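Local coordinates for protein SidF, inhibitor of growth family, member 3 (Legionella pneumophila subsp. pneumophila, PDB 4FYE) that is a phosphoinositide phosphatase, acting on phosphorylated phosphatidylinositol lipids through its N-terminal domain and probably working at membranes, at residues L89-K94 / L100-I105. The protein carries 1 engineered substitution. Sequence-based numbering, arbitrary orientation.
Sequences LIDKDK and LRKNAI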
ATOM      1  N   LEU A  89      18.535 -20.818 -11.385  1.00 70.90           N
ATOM      2  CA  LEU A  89      18.535 -20.895 -12.858  1.00 72.74           C
ATOM      3  C   LEU A  89      19.350 -22.018 -13.427  1.00 77.66           C
ATOM      4  O   LEU A  89      18.853 -22.740 -14.309  1.00 78.50           O
ATOM      5  CB  LEU A  89      18.946 -19.580 -13.525  1.00 71.91           C
ATOM      6  CG  LEU A  89      17.861 -18.758 -14.238  1.00 69.68           C
ATOM      7  CD1 LEU A  89      16.451 -19.056 -13.753  1.00 64.33           C
ATOM      8  CD2 LEU A  89      18.140 -17.262 -14.265  1.00 62.42           C
ATOM      9  N   ILE A  90      20.579 -22.200 -12.934  1.00 77.85           N
ATOM     10  CA  ILE A  90      21.382 -23.339 -13.434  1.00 87.92           C
ATOM     11  C   ILE A  90      20.840 -24.707 -13.003  1.00 89.39           C
ATOM     12  O   ILE A  90      21.089 -25.701 -13.677  1.00 94.57           O
ATOM     13  CB  ILE A  90      22.933 -23.207 -13.264  1.00 92.71           C
ATOM     14  CG1 ILE A  90      23.389 -23.332 -11.818  1.00 95.55           C
ATOM     15  CG2 ILE A  90      23.451 -21.880 -13.840  1.00 91.82           C
ATOM     16  CD1 ILE A  90      24.475 -22.302 -11.484  1.00 90.54           C
ATOM     17  N   ASP A  91      20.080 -24.746 -11.905  1.00 93.18           N
ATOM     18  CA  ASP A  91      19.430 -25.992 -11.441  1.00 92.13           C
ATOM     19  C   ASP A  91      18.244 -26.368 -12.317  1.00 91.15           C
ATOM     20  O   ASP A  91      18.058 -27.535 -12.641  1.00 98.08           O
ATOM     21  CB  ASP A  91      18.980 -25.921  -9.971  1.00 92.05           C
ATOM     22  CG  ASP A  91      20.088 -26.315  -8.972  1.00 94.07           C
ATOM     23  OD1 ASP A  91      21.288 -26.411  -9.348  1.00 94.71           O
ATOM     24  OD2 ASP A  91      19.749 -26.508  -7.781  1.00 91.62           O
ATOM     25  N   LYS A  92      17.459 -25.390 -12.733  1.00 86.41           N
ATOM     26  CA  LYS A  92      16.317 -25.735 -13.544  1.00 89.78           C
ATOM     27  C   LYS A  92      16.620 -25.718 -15.044  1.00 90.25           C
ATOM     28  O   LYS A  92      15.717 -25.958 -15.840  1.00 98.42           O
ATOM     29  CB  LYS A  92      15.078 -24.903 -13.165  1.00 87.25           C
ATOM     30  CG  LYS A  92      14.945 -23.574 -13.890  1.00 89.62           C
ATOM     31  CD  LYS A  92      13.642 -22.883 -13.527  1.00 88.05           C
ATOM     32  CE  LYS A  92      13.546 -22.668 -12.027  1.00 86.93           C
ATOM     33  NZ  LYS A  92      12.571 -21.575 -11.771  1.00 88.00           N
ATOM     34  N   ASP A  93      17.879 -25.491 -15.434  1.00 91.53           N
ATOM     35  CA  ASP A  93      18.223 -25.355 -16.867  1.00 90.42           C
ATOM     36  C   ASP A  93      18.511 -26.690 -17.567  1.00 93.98           C
ATOM     37  O   ASP A  93      18.671 -27.713 -16.898  1.00 93.80           O
ATOM     38  CB  ASP A  93      19.262 -24.236 -17.159  1.00 90.66           C
ATOM     39  CG  ASP A  93      20.737 -24.688 -17.049  1.00 97.59           C
ATOM     40  OD1 ASP A  93      21.060 -25.894 -17.159  1.00101.01           O
ATOM     41  OD2 ASP A  93      21.598 -23.791 -16.884  1.00 95.42           O
ATOM     42  N   LYS A  94      18.580 -26.672 -18.899  1.00 92.09           N
ATOM     43  CA  LYS A  94      18.808 -27.900 -19.661  1.00 97.12           C
ATOM     44  C   LYS A  94      20.268 -28.242 -19.951  1.00 97.93           C
ATOM     45  O   LYS A  94      20.563 -29.402 -20.278  1.00100.24           O
ATOM     46  CB  LYS A  94      17.953 -27.950 -20.928  1.00 97.74           C
ATOM     47  CG  LYS A  94      16.954 -29.089 -20.876  1.00104.52           C
ATOM     48  CD  LYS A  94      15.576 -28.688 -20.342  1.00101.59           C
ATOM     49  CE  LYS A  94      14.731 -29.960 -20.311  1.00106.03           C
ATOM     50  NZ  LYS A  94      13.298 -29.726 -20.654  1.00110.33           N
ATOM     51  N   LEU A 100      30.069 -27.469 -11.586  1.00 84.04           N
ATOM     52  CA  LEU A 100      31.152 -26.597 -11.999  1.00 86.95           C
ATOM     53  C   LEU A 100      30.741 -25.131 -11.913  1.00 87.47           C
ATOM     54  O   LEU A 100      31.505 -24.272 -11.459  1.00 87.93           O
ATOM     55  CB  LEU A 100      31.600 -26.915 -13.432  1.00 88.53           C
ATOM     56  CG  LEU A 100      32.896 -26.188 -13.833  1.00 88.98           C
ATOM     57  CD1 LEU A 100      33.622 -26.874 -14.991  1.00 91.57           C
ATOM     58  CD2 LEU A 100      32.711 -24.677 -14.092  1.00 85.53           C
ATOM     59  N   ARG A 101      29.527 -24.857 -12.360  1.00 87.06           N
ATOM     60  CA  ARG A 101      29.081 -23.504 -12.510  1.00 83.42           C
ATOM     61  C   ARG A 101      28.647 -22.933 -11.181  1.00 81.50           C
ATOM     62  O   ARG A 101      28.962 -21.785 -10.890  1.00 78.21           O
ATOM     63  CB  ARG A 101      27.945 -23.428 -13.518  1.00 88.57           C
ATOM     64  CG  ARG A 101      28.366 -23.580 -14.983  1.00 89.98           C
ATOM     65  CD  ARG A 101      27.101 -23.516 -15.829  1.00 88.67           C
ATOM     66  NE  ARG A 101      26.315 -24.747 -15.734  1.00 88.93           N
ATOM     67  CZ  ARG A 101      25.017 -24.874 -16.014  1.00 89.08           C
ATOM     68  NH1 ARG A 101      24.278 -23.831 -16.368  1.00 87.85           N
ATOM     69  NH2 ARG A 101      24.446 -26.065 -15.906  1.00 93.41           N
ATOM     70  N   LYS A 102      27.948 -23.728 -10.367  1.00 80.44           N
ATOM     71  CA  LYS A 102      27.546 -23.282  -9.025  1.00 74.52           C
ATOM     72  C   LYS A 102      28.756 -22.966  -8.162  1.00 76.97           C
ATOM     73  O   LYS A 102      28.840 -21.866  -7.564  1.00 74.06           O
ATOM     74  CB  LYS A 102      26.688 -24.319  -8.336  1.00 76.99           C
ATOM     75  CG  LYS A 102      25.313 -24.430  -8.951  1.00 79.14           C
ATOM     76  CD  LYS A 102      24.287 -25.012  -8.007  1.00 80.01           C
ATOM     77  CE  LYS A 102      24.564 -26.483  -7.769  1.00 84.64           C
ATOM     78  NZ  LYS A 102      23.219 -27.022  -7.503  1.00 81.00           N
ATOM     79  N   ASN A 103      29.716 -23.902  -8.149  1.00 78.06           N
ATOM     80  CA  ASN A 103      30.978 -23.702  -7.424  1.00 79.71           C
ATOM     81  C   ASN A 103      31.773 -22.513  -7.914  1.00 75.91           C
ATOM     82  O   ASN A 103      32.422 -21.839  -7.114  1.00 76.47           O
ATOM     83  CB  ASN A 103      31.858 -24.964  -7.414  1.00 81.95           C
ATOM     84  CG  ASN A 103      31.208 -26.104  -6.657  1.00 88.73           C
ATOM     85  OD1 ASN A 103      30.199 -25.922  -5.963  1.00 88.34           O
ATOM     86  ND2 ASN A 103      31.756 -27.305  -6.824  1.00 98.67           N
ATOM     87  N   ALA A 104      31.739 -22.253  -9.215  1.00 73.35           N
ATOM     88  CA  ALA A 104      32.504 -21.120  -9.734  1.00 74.77           C
ATOM     89  C   ALA A 104      31.922 -19.781  -9.232  1.00 69.93           C
ATOM     90  O   ALA A 104      32.637 -18.805  -9.088  1.00 68.85           O
ATOM     91  CB  ALA A 104      32.574 -21.177 -11.258  1.00 74.62           C
ATOM     92  N   ILE A 105      30.625 -19.779  -8.947  1.00 67.77           N
ATOM     93  CA  ILE A 105      29.870 -18.583  -8.666  1.00 69.33           C
ATOM     94  C   ILE A 105      30.108 -18.275  -7.186  1.00 73.31           C
ATOM     95  O   ILE A 105      30.448 -17.144  -6.829  1.00 72.28           O
ATOM     96  CB  ILE A 105      28.358 -18.837  -8.814  1.00 71.27           C
ATOM     97  CG1 ILE A 105      27.969 -19.452 -10.171  1.00 76.35           C
ATOM     98  CG2 ILE A 105      27.584 -17.599  -8.502  1.00 65.62           C
ATOM     99  CD1 ILE A 105      27.531 -18.511 -11.272  1.00 74.14           C
TER
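Arg101 NH1 gives a nearly straight hydrogen bond to Asp93 OD2 (2.7 Å, 167°) and a weak one to the carbonyl oxygen of Ser163. Asp93 OD2 receives it through its syn lone pair and lies in the guanidinium plane, the two flat groups being nearly coplanar, 18° apart. This is a salt bridge made through one oxygen and one nitrogen; Asp93 OD1 stands 3.6 Å from Arg101 NH2 and forms a salt bridge with Lys98, while Arg101 NE bonds to the carbonyl oxygen of Glu97, a further hold on the rotation of the guanidinium. Over one face of that group sits Ile90, its CB 3.4 Å above the plane and set toward the rim.

Ile90 lies between this ion pair and a second one, Asp91 with Lys102, a small worked example of how a helical hairpin is closed near its turn. Its CG1 stands between the backbone N and carbonyl carbon (chi1 71°), which sends CD1 across to Lys102 CG, 3.4 Å away, while CG2 stays beside Arg101 NH1. Having passed Ile90, the lysine chain bends at chi3 and meets Asp91 at about a right angle; Lys102 NZ is 2.7 Å from Asp91 OD1, which uses its syn lone pair. This second salt bridge lies toward solvent, whereas Arg101 is buried.

The contact joins the end of helix 71-92 to the first turns of helix 98-119, forming an antiparallel helical hairpin at the periphery of the domain. Ile90 and Ile105 also pack on helix 136-163, and Leu89 rests on helix 167-180.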